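Local coordinates for CCHC-type domain-containing protein (Trypanosoma brucei brucei, PDB 7C47) that is an RNase D-like, zinc-knuckle protein that probably degrades RNA from its 3' end, using metal ions held in a DEDD-type exonuclease domain, at residues 102-107 with 123-128; 38-43 with 96-101. All coordinates share one frame; numbering follows the deposited sequence.

Contact 1 (102-107 with 123-128); sequences DCRRDV and DLQVFF. With C5P (cytidine-5'-monophosphate), chain D.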
ATOM      1  N   ASP A 102       0.010   1.883  -3.895  1.00 21.66           N
ATOM      2  CA  ASP A 102      -0.281   2.880  -4.946  1.00 21.55           C
ATOM      3  C   ASP A 102       0.650   2.553  -6.113  1.00 21.29           C
ATOM      4  O   ASP A 102       1.716   3.007  -6.205  1.00 20.65           O
ATOM      5  CB  ASP A 102      -0.178   4.351  -4.476  1.00 21.81           C
ATOM      6  CG  ASP A 102      -0.527   5.351  -5.555  1.00 22.36           C
ATOM      7  OD1 ASP A 102      -0.937   4.953  -6.640  1.00 21.58           O
ATOM      8  OD2 ASP A 102      -0.365   6.536  -5.296  1.00 22.41           O
ATOM      9  N   CYS A 103       0.138   1.825  -7.066  1.00 21.76           N
ATOM     10  CA  CYS A 103       0.908   1.365  -8.186  1.00 22.08           C
ATOM     11  C   CYS A 103       0.871   2.237  -9.440  1.00 22.28           C
ATOM     12  O   CYS A 103       1.585   1.978 -10.357  1.00 22.69           O
ATOM     13  CB  CYS A 103       0.378  -0.002  -8.579  1.00 21.87           C
ATOM     14  SG  CYS A 103      -1.194   0.059  -9.453  1.00 22.03           S
ATOM     15  N   ARG A 104       0.077   3.288  -9.402  1.00 21.82           N
ATOM     16  CA  ARG A 104      -0.253   4.052 -10.622  1.00 21.93           C
ATOM     17  C   ARG A 104       0.989   4.565 -11.359  1.00 22.25           C
ATOM     18  O   ARG A 104       1.217   4.221 -12.515  1.00 20.96           O
ATOM     19  CB  ARG A 104      -1.200   5.223 -10.309  1.00 21.49           C
ATOM     20  CG  ARG A 104      -2.594   4.807  -9.868  1.00 21.26           C
ATOM     21  CD  ARG A 104      -3.399   5.974  -9.315  1.00 21.16           C
ATOM     22  NE  ARG A 104      -2.847   6.509  -8.069  1.00 20.97           N
ATOM     23  CZ  ARG A 104      -3.355   7.535  -7.375  1.00 21.29           C
ATOM     24  NH1 ARG A 104      -4.463   8.172  -7.774  1.00 21.18           N
ATOM     25  NH2 ARG A 104      -2.756   7.931  -6.255  1.00 21.36           N
ATOM     26  N   ARG A 105       1.783   5.371 -10.662  1.00 23.66           N
ATOM     27  CA  ARG A 105       3.014   5.948 -11.215  1.00 25.13           C
ATOM     28  C   ARG A 105       4.085   4.902 -11.512  1.00 24.83           C
ATOM     29  O   ARG A 105       4.789   5.012 -12.517  1.00 24.93           O
ATOM     30  CB  ARG A 105       3.600   7.010 -10.260  1.00 26.80           C
ATOM     31  CG  ARG A 105       3.391   8.455 -10.681  1.00 28.30           C
ATOM     32  CD  ARG A 105       1.935   8.813 -10.939  1.00 29.52           C
ATOM     33  NE  ARG A 105       1.643   9.131 -12.343  1.00 30.89           N
ATOM     34  CZ  ARG A 105       0.424   9.411 -12.808  1.00 32.67           C
ATOM     35  NH1 ARG A 105       0.253   9.710 -14.096  1.00 32.98           N
ATOM     36  NH2 ARG A 105      -0.637   9.387 -11.990  1.00 33.79           N
ATOM     37  N   ASP A 106       4.223   3.917 -10.627  1.00 24.38           N
ATOM     38  CA  ASP A 106       5.206   2.838 -10.801  1.00 24.54           C
ATOM     39  C   ASP A 106       4.925   2.027 -12.057  1.00 23.95           C
ATOM     40  O   ASP A 106       5.845   1.671 -12.786  1.00 23.58           O
ATOM     41  CB  ASP A 106       5.198   1.876  -9.610  1.00 25.18           C
ATOM     42  CG  ASP A 106       5.700   2.507  -8.334  1.00 26.15           C
ATOM     43  OD1 ASP A 106       6.414   3.532  -8.398  1.00 26.45           O
ATOM     44  OD2 ASP A 106       5.381   1.955  -7.258  1.00 27.41           O
ATOM     45  N   VAL A 107       3.651   1.726 -12.281  1.00 23.06           N
ATOM     46  CA  VAL A 107       3.226   0.950 -13.442  1.00 23.00           C
ATOM     47  C   VAL A 107       3.469   1.743 -14.728  1.00 22.58           C
ATOM     48  O   VAL A 107       3.956   1.183 -15.707  1.00 22.55           O
ATOM     49  CB  VAL A 107       1.752   0.501 -13.301  1.00 22.84           C
ATOM     50  CG1 VAL A 107       1.193  -0.020 -14.615  1.00 22.99           C
ATOM     51  CG2 VAL A 107       1.643  -0.578 -12.228  1.00 23.11           C
ATOM     52  N   ASP A 123      -2.694  -4.075  -5.333  1.00 21.29           N
ATOM     53  CA  ASP A 123      -2.395  -2.751  -4.799  1.00 20.51           C
ATOM     54  C   ASP A 123      -3.017  -2.631  -3.401  1.00 20.27           C
ATOM     55  O   ASP A 123      -4.242  -2.510  -3.261  1.00 19.04           O
ATOM     56  CB  ASP A 123      -2.951  -1.685  -5.746  1.00 20.52           C
ATOM     57  CG  ASP A 123      -2.483  -0.276  -5.411  1.00 20.52           C
ATOM     58  OD1 ASP A 123      -2.297   0.062  -4.224  1.00 20.67           O
ATOM     59  OD2 ASP A 123      -2.306   0.514  -6.363  1.00 20.75           O
ATOM     60  N   LEU A 124      -2.166  -2.648  -2.377  1.00 19.79           N
ATOM     61  CA  LEU A 124      -2.629  -2.669  -0.989  1.00 19.94           C
ATOM     62  C   LEU A 124      -3.254  -1.357  -0.527  1.00 19.85           C
ATOM     63  O   LEU A 124      -4.064  -1.365   0.391  1.00 19.85           O
ATOM     64  CB  LEU A 124      -1.499  -3.088  -0.042  1.00 20.12           C
ATOM     65  CG  LEU A 124      -0.893  -4.475  -0.316  1.00 20.14           C
ATOM     66  CD1 LEU A 124       0.209  -4.770   0.683  1.00 20.36           C
ATOM     67  CD2 LEU A 124      -1.942  -5.579  -0.292  1.00 20.14           C
ATOM     68  N   GLN A 125      -2.888  -0.238  -1.148  1.00 20.33           N
ATOM     69  CA  GLN A 125      -3.567   1.026  -0.877  1.00 20.75           C
ATOM     70  C   GLN A 125      -5.022   0.923  -1.326  1.00 20.81           C
ATOM     71  O   GLN A 125      -5.928   1.284  -0.581  1.00 20.78           O
ATOM     72  CB  GLN A 125      -2.890   2.197  -1.585  1.00 21.01           C
ATOM     73  CG  GLN A 125      -3.416   3.549  -1.129  1.00 21.36           C
ATOM     74  CD  GLN A 125      -2.849   4.708  -1.922  1.00 21.63           C
ATOM     75  OE1 GLN A 125      -2.856   4.697  -3.150  1.00 21.97           O
ATOM     76  NE2 GLN A 125      -2.372   5.726  -1.222  1.00 21.92           N
ATOM     77  N   VAL A 126      -5.222   0.418  -2.544  1.00 20.76           N
ATOM     78  CA  VAL A 126      -6.559   0.210  -3.115  1.00 20.75           C
ATOM     79  C   VAL A 126      -7.354  -0.804  -2.286  1.00 20.78           C
ATOM     80  O   VAL A 126      -8.550  -0.616  -2.065  1.00 20.78           O
ATOM     81  CB  VAL A 126      -6.476  -0.226  -4.603  1.00 20.83           C
ATOM     82  CG1 VAL A 126      -7.827  -0.675  -5.143  1.00 20.79           C
ATOM     83  CG2 VAL A 126      -5.916   0.913  -5.457  1.00 21.29           C
ATOM     84  N   PHE A 127      -6.684  -1.867  -1.841  1.00 21.12           N
ATOM     85  CA  PHE A 127      -7.268  -2.852  -0.919  1.00 21.41           C
ATOM     86  C   PHE A 127      -7.850  -2.144   0.312  1.00 21.90           C
ATOM     87  O   PHE A 127      -9.007  -2.360   0.654  1.00 22.14           O
ATOM     88  CB  PHE A 127      -6.210  -3.880  -0.477  1.00 21.60           C
ATOM     89  CG  PHE A 127      -6.759  -5.254  -0.147  1.00 21.88           C
ATOM     90  CD1 PHE A 127      -7.921  -5.427   0.608  1.00 21.92           C
ATOM     91  CD2 PHE A 127      -6.079  -6.395  -0.574  1.00 22.22           C
ATOM     92  CE1 PHE A 127      -8.394  -6.702   0.907  1.00 22.49           C
ATOM     93  CE2 PHE A 127      -6.551  -7.668  -0.280  1.00 22.40           C
ATOM     94  CZ  PHE A 127      -7.709  -7.825   0.464  1.00 22.16           C
ATOM     95  N   PHE A 128      -7.053  -1.300   0.964  1.00 22.46           N
ATOM     96  CA  PHE A 128      -7.515  -0.582   2.152  1.00 22.91           C
ATOM     97  C   PHE A 128      -8.726   0.287   1.838  1.00 22.94           C
ATOM     98  O   PHE A 128      -9.702   0.256   2.571  1.00 23.32           O
ATOM     99  CB  PHE A 128      -6.405   0.271   2.767  1.00 23.72           C
ATOM    100  CG  PHE A 128      -6.776   0.873   4.101  1.00 24.52           C
ATOM    101  CD1 PHE A 128      -6.790   0.089   5.252  1.00 25.09           C
ATOM    102  CD2 PHE A 128      -7.127   2.218   4.205  1.00 24.72           C
ATOM    103  CE1 PHE A 128      -7.133   0.637   6.483  1.00 25.54           C
ATOM    104  CE2 PHE A 128      -7.472   2.771   5.430  1.00 25.21           C
ATOM    105  CZ  PHE A 128      -7.476   1.979   6.572  1.00 25.46           C
TER
HETATM  106  O3P C5P D 403      -2.157  12.002   2.965  1.00 54.37           O
HETATM  107  P   C5P D 403      -3.082  12.346   1.853  1.00 55.29           P
HETATM  108  O1P C5P D 403      -2.774  13.723   1.391  1.00 55.32           O
HETATM  109  O2P C5P D 403      -4.467  12.015   2.288  1.00 56.14           O
HETATM  110  O5' C5P D 403      -2.646  11.347   0.691  1.00 54.26           O
HETATM  111  C5' C5P D 403      -3.184  10.014   0.621  1.00 51.69           C
HETATM  112  C4' C5P D 403      -2.601   9.250  -0.546  1.00 50.68           C
HETATM  113  O4' C5P D 403      -3.171   9.748  -1.785  1.00 49.72           O
HETATM  114  C3' C5P D 403      -1.093   9.334  -0.737  1.00 49.92           C
HETATM  115  O3' C5P D 403      -0.414   8.360   0.046  1.00 49.35           O
HETATM  116  C2' C5P D 403      -0.932   9.063  -2.230  1.00 50.08           C
HETATM  117  O2' C5P D 403      -0.848   7.694  -2.575  1.00 48.91           O
HETATM  118  C1' C5P D 403      -2.191   9.717  -2.808  1.00 49.94           C
HETATM  119  N1  C5P D 403      -1.975  11.091  -3.305  1.00 50.99           N
HETATM  120  C2  C5P D 403      -1.271  11.269  -4.503  1.00 50.85           C
HETATM  121  N3  C5P D 403      -1.062  12.524  -4.968  1.00 51.86           N
HETATM  122  C4  C5P D 403      -1.522  13.574  -4.283  1.00 51.99           C
HETATM  123  C5  C5P D 403      -2.245  13.423  -3.063  1.00 51.52           C
HETATM  124  C6  C5P D 403      -2.443  12.176  -2.613  1.00 51.43           C
HETATM  125  O2  C5P D 403      -0.855  10.270  -5.109  1.00 49.94           O
HETATM  126  N4  C5P D 403      -1.298  14.793  -4.781  1.00 51.90           N
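Gln125 lies alongside Asp102, both side chains pointing the same way, with its amide oxygen OE1 against CB of Asp102 at 3.0 Å and the amide and carboxylate planes 30° apart. The two end at one ligand atom: the ribose O2' of the bound cytidine-5'-monophosphate receives a hydrogen bond from Gln125 NE2 (2.8 Å) and donates one to Asp102 OD2 (3.0 Å). The sugar hydroxyl is thus gripped as acceptor and donor at once. Gln125 OE1 accepts from Arg141, while NE2, besides O2', donates to Ser142 O; these partners are consistent with the amide's orientation. Asp102 is steadied by Arg104, whose guanidinium binds side-on, NE to OD1 (2.8 Å) and NH2 to OD2, the latter bond almost straight; Asp237 takes the other end of the arginine in a salt bridge.

Asp123 reaches across to the backbone of 102-103. Its OD1 accepts from Asp102 N on the syn side, while OD2 takes Cys103 N at 2.9 Å from above the carboxylate plane. With CG anti to its own backbone N (chi1 -170°), the same OD1 also receives weak capping bonds from Gln125 N and Val126 N, so Asp123 is the N-cap of helix 124-136 and fastens the turn leading into helix 104-114. The starts of helices 104-114 and 124-136 lie together in the RNase D-like exonuclease domain, at a site that here binds the ribose of the nucleotide.

Contact 2 (38-43 with 96-101); sequences IALDIE and IRKLFF. With MN (manganese (II) ion), chain F; MN (manganese (II) ion), chain G.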
ATOM      1  N   ILE A  38       5.645 -10.941  -4.168  1.00 29.54           N
ATOM      2  CA  ILE A  38       6.806 -10.044  -4.209  1.00 27.51           C
ATOM      3  C   ILE A  38       6.343  -8.599  -4.026  1.00 26.80           C
ATOM      4  O   ILE A  38       5.606  -8.079  -4.859  1.00 26.80           O
ATOM      5  CB  ILE A  38       7.573 -10.151  -5.551  1.00 26.71           C
ATOM      6  CG1 ILE A  38       8.022 -11.595  -5.809  1.00 26.61           C
ATOM      7  CG2 ILE A  38       8.770  -9.201  -5.558  1.00 26.64           C
ATOM      8  CD1 ILE A  38       8.551 -11.842  -7.206  1.00 26.32           C
ATOM      9  N   ALA A  39       6.776  -7.955  -2.943  1.00 25.95           N
ATOM     10  CA  ALA A  39       6.532  -6.523  -2.740  1.00 25.17           C
ATOM     11  C   ALA A  39       7.464  -5.727  -3.641  1.00 24.81           C
ATOM     12  O   ALA A  39       8.651  -6.033  -3.708  1.00 23.96           O
ATOM     13  CB  ALA A  39       6.742  -6.138  -1.284  1.00 24.72           C
ATOM     14  N   LEU A  40       6.924  -4.724  -4.334  1.00 24.76           N
ATOM     15  CA  LEU A  40       7.702  -3.923  -5.286  1.00 25.04           C
ATOM     16  C   LEU A  40       7.548  -2.435  -5.032  1.00 25.01           C
ATOM     17  O   LEU A  40       6.505  -1.986  -4.568  1.00 25.37           O
ATOM     18  CB  LEU A  40       7.311  -4.254  -6.732  1.00 24.80           C
ATOM     19  CG  LEU A  40       7.757  -5.622  -7.268  1.00 24.96           C
ATOM     20  CD1 LEU A  40       7.164  -5.893  -8.646  1.00 24.82           C
ATOM     21  CD2 LEU A  40       9.271  -5.733  -7.323  1.00 25.02           C
ATOM     22  N   ASP A  41       8.612  -1.689  -5.325  1.00 25.69           N
ATOM     23  CA  ASP A  41       8.623  -0.226  -5.243  1.00 26.90           C
ATOM     24  C   ASP A  41       9.730   0.313  -6.166  1.00 26.59           C
ATOM     25  O   ASP A  41      10.551  -0.458  -6.669  1.00 25.79           O
ATOM     26  CB  ASP A  41       8.834   0.230  -3.783  1.00 28.54           C
ATOM     27  CG  ASP A  41       8.472   1.704  -3.544  1.00 30.22           C
ATOM     28  OD1 ASP A  41       7.763   2.318  -4.373  1.00 31.90           O
ATOM     29  OD2 ASP A  41       8.900   2.263  -2.513  1.00 33.13           O
ATOM     30  N   ILE A  42       9.724   1.622  -6.411  1.00 26.94           N
ATOM     31  CA  ILE A  42      10.706   2.290  -7.268  1.00 26.86           C
ATOM     32  C   ILE A  42      11.230   3.553  -6.566  1.00 27.62           C
ATOM     33  O   ILE A  42      10.481   4.234  -5.870  1.00 28.15           O
ATOM     34  CB  ILE A  42      10.059   2.657  -8.634  1.00 26.43           C
ATOM     35  CG1 ILE A  42       9.707   1.383  -9.421  1.00 26.68           C
ATOM     36  CG2 ILE A  42      10.973   3.543  -9.468  1.00 26.20           C
ATOM     37  CD1 ILE A  42       8.851   1.617 -10.649  1.00 26.45           C
ATOM     38  N   GLU A  43      12.519   3.849  -6.738  1.00 28.86           N
ATOM     39  CA  GLU A  43      13.061   5.176  -6.440  1.00 29.56           C
ATOM     40  C   GLU A  43      13.495   5.773  -7.763  1.00 29.18           C
ATOM     41  O   GLU A  43      14.271   5.154  -8.491  1.00 28.05           O
ATOM     42  CB  GLU A  43      14.246   5.118  -5.473  1.00 30.54           C
ATOM     43  CG  GLU A  43      13.934   4.540  -4.096  1.00 31.60           C
ATOM     44  CD  GLU A  43      12.915   5.345  -3.297  1.00 32.31           C
ATOM     45  OE1 GLU A  43      12.711   6.546  -3.581  1.00 32.22           O
ATOM     46  OE2 GLU A  43      12.312   4.764  -2.370  1.00 34.07           O
ATOM     47  N   ILE A  96       2.743 -15.456  -9.685  1.00 31.92           N
ATOM     48  CA  ILE A  96       3.459 -14.767  -8.611  1.00 30.34           C
ATOM     49  C   ILE A  96       2.828 -13.383  -8.430  1.00 29.55           C
ATOM     50  O   ILE A  96       2.826 -12.572  -9.359  1.00 28.89           O
ATOM     51  CB  ILE A  96       4.967 -14.626  -8.923  1.00 30.11           C
ATOM     52  CG1 ILE A  96       5.582 -16.001  -9.234  1.00 30.46           C
ATOM     53  CG2 ILE A  96       5.701 -13.967  -7.759  1.00 29.94           C
ATOM     54  CD1 ILE A  96       7.013 -15.955  -9.736  1.00 30.42           C
ATOM     55  N   ARG A  97       2.298 -13.126  -7.235  1.00 28.39           N
ATOM     56  CA  ARG A  97       1.612 -11.872  -6.935  1.00 27.79           C
ATOM     57  C   ARG A  97       2.621 -10.738  -6.727  1.00 27.21           C
ATOM     58  O   ARG A  97       3.573 -10.896  -5.961  1.00 26.59           O
ATOM     59  CB  ARG A  97       0.737 -12.029  -5.691  1.00 28.24           C
ATOM     60  CG  ARG A  97      -0.047 -10.782  -5.318  1.00 28.66           C
ATOM     61  CD  ARG A  97      -0.897 -10.986  -4.079  1.00 29.14           C
ATOM     62  NE  ARG A  97      -1.956 -11.975  -4.292  1.00 29.79           N
ATOM     63  CZ  ARG A  97      -2.148 -13.094  -3.586  1.00 30.08           C
ATOM     64  NH1 ARG A  97      -1.361 -13.433  -2.564  1.00 30.27           N
ATOM     65  NH2 ARG A  97      -3.162 -13.892  -3.909  1.00 30.54           N
ATOM     66  N   LYS A  98       2.407  -9.608  -7.405  1.00 26.00           N
ATOM     67  CA  LYS A  98       3.246  -8.417  -7.236  1.00 25.21           C
ATOM     68  C   LYS A  98       2.504  -7.415  -6.369  1.00 24.38           C
ATOM     69  O   LYS A  98       1.464  -6.904  -6.776  1.00 24.92           O
ATOM     70  CB  LYS A  98       3.602  -7.762  -8.578  1.00 25.44           C
ATOM     71  CG  LYS A  98       3.873  -8.715  -9.726  1.00 25.42           C
ATOM     72  CD  LYS A  98       4.906  -9.771  -9.392  1.00 25.36           C
ATOM     73  CE  LYS A  98       5.228 -10.633 -10.600  1.00 25.35           C
ATOM     74  NZ  LYS A  98       4.058 -11.074 -11.412  1.00 24.46           N
ATOM     75  N   LEU A  99       3.042  -7.127  -5.187  1.00 23.40           N
ATOM     76  CA  LEU A  99       2.391  -6.236  -4.233  1.00 23.14           C
ATOM     77  C   LEU A  99       2.919  -4.813  -4.388  1.00 22.63           C
ATOM     78  O   LEU A  99       4.130  -4.607  -4.443  1.00 21.98           O
ATOM     79  CB  LEU A  99       2.620  -6.719  -2.802  1.00 23.41           C
ATOM     80  CG  LEU A  99       2.223  -8.164  -2.484  1.00 23.78           C
ATOM     81  CD1 LEU A  99       3.005  -8.671  -1.276  1.00 24.44           C
ATOM     82  CD2 LEU A  99       0.726  -8.278  -2.248  1.00 23.76           C
ATOM     83  N   PHE A 100       2.010  -3.865  -4.414  1.00 22.12           N
ATOM     84  CA  PHE A 100       2.307  -2.457  -4.495  1.00 21.94           C
ATOM     85  C   PHE A 100       1.489  -1.652  -3.496  1.00 21.46           C
ATOM     86  O   PHE A 100       0.495  -2.078  -3.050  1.00 20.99           O
ATOM     87  CB  PHE A 100       1.919  -1.895  -5.859  1.00 22.29           C
ATOM     88  CG  PHE A 100       2.797  -2.269  -6.970  1.00 22.44           C
ATOM     89  CD1 PHE A 100       2.594  -3.424  -7.650  1.00 22.94           C
ATOM     90  CD2 PHE A 100       3.766  -1.421  -7.403  1.00 23.01           C
ATOM     91  CE1 PHE A 100       3.381  -3.762  -8.706  1.00 22.80           C
ATOM     92  CE2 PHE A 100       4.561  -1.752  -8.462  1.00 23.18           C
ATOM     93  CZ  PHE A 100       4.368  -2.933  -9.112  1.00 23.16           C
ATOM     94  N   PHE A 101       1.983  -0.498  -3.119  1.00 21.59           N
ATOM     95  CA  PHE A 101       1.228   0.446  -2.339  1.00 21.55           C
ATOM     96  C   PHE A 101       1.156   1.684  -3.244  1.00 21.47           C
ATOM     97  O   PHE A 101       2.062   2.453  -3.242  1.00 20.72           O
ATOM     98  CB  PHE A 101       1.867   0.784  -1.007  1.00 21.48           C
ATOM     99  CG  PHE A 101       0.929   1.489  -0.075  1.00 21.75           C
ATOM    100  CD1 PHE A 101       0.805   2.854  -0.086  1.00 21.71           C
ATOM    101  CD2 PHE A 101       0.118   0.782   0.749  1.00 21.53           C
ATOM    102  CE1 PHE A 101      -0.083   3.479   0.744  1.00 21.73           C
ATOM    103  CE2 PHE A 101      -0.771   1.396   1.552  1.00 21.51           C
ATOM    104  CZ  PHE A 101      -0.865   2.744   1.571  1.00 21.68           C
TER
HETATM  105 MN    MN F 405       9.329   4.388  -1.909  1.00 88.09          MN
HETATM  106 MN    MN G 406       5.812   3.376  -4.982  1.00 85.08          MN
HETATM  107  O   HOH W   1       4.564   0.151  -4.268  1.00 20.75           O
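Ile38 and Leu40 reach strand 97-100 through three backbone hydrogen bonds in parallel register, Ile38 beside Lys98 and Ala39 beside Leu99: Ile38 N to Arg97 O (2.7 Å), Leu99 N to Ile38 O (2.8 Å) and Leu40 N to Leu99 O (2.8 Å). Two CA-H...O contacts, from Lys98 CA to Ile38 O and from Ala39 CA to Leu99 O, supplement the ladder. The short strand segments diverge by 45°, and past Leu40 a water continues the link, donating to Leu40 O and accepting from Phe101 N.

This pairing lies within the mixed sheet of the RNase H-like exonuclease fold, where strand 57-64 flanks 37-44 on its other side. Strand 37-44 carries Asp41, whose carboxylate spans two manganese ions, OD2 on that of chain F (2.2 Å) and OD1 on that of chain G (2.3 Å). Its CB points away from strand 97-100; with CG anti to the backbone N (chi1 -164°), the carboxylate oxygens reach both metals.

Apolar contacts line both faces of the pairing. On the face of Ile38 and Lys98, CD1 of Ile38 meets Ile96 CG2 at 3.6 Å, and Leu40 CD1 lies beside Lys98 CB. A CH-pi contact sets Leu40 CB over one face of the Phe100 ring, 4.3 Å from its centroid. On the other face, Ala39 and Leu99 meet at their CB atoms, both touching Ile195 of helix 182-202.

Among charged groups, Lys98 bends to bring NZ back to Ile96 O, and Glu119 O, Asp93 O and Leu91 O also accept from it; Arg97 forms a salt bridge with Glu216.

Overall arrangement
Contact 2 runs into contact 1: strand 97-100 is followed, after Phe101, by residues 102-107, and the two centres are 9 Å apart. A probable backbone hydrogen bond joins them, Leu124 N to Phe100 O at 2.8 Å, and Phe101 packs on Gln125. Asp41 binds both manganese ions here; Glu43, Asp106 and, from helix 182-202, Asp191 are metal ligands also seen in this protein. Asp106 OD2 approaches Asp41 OD1 to 3.8 Å, a closeness of like charges that the nearby manganese probably offsets. The nearest atoms of the Asp102 side chain lie about 6 Å from a manganese ion, and Asp102 itself binds the nucleotide, which places that nucleotide near the metal site.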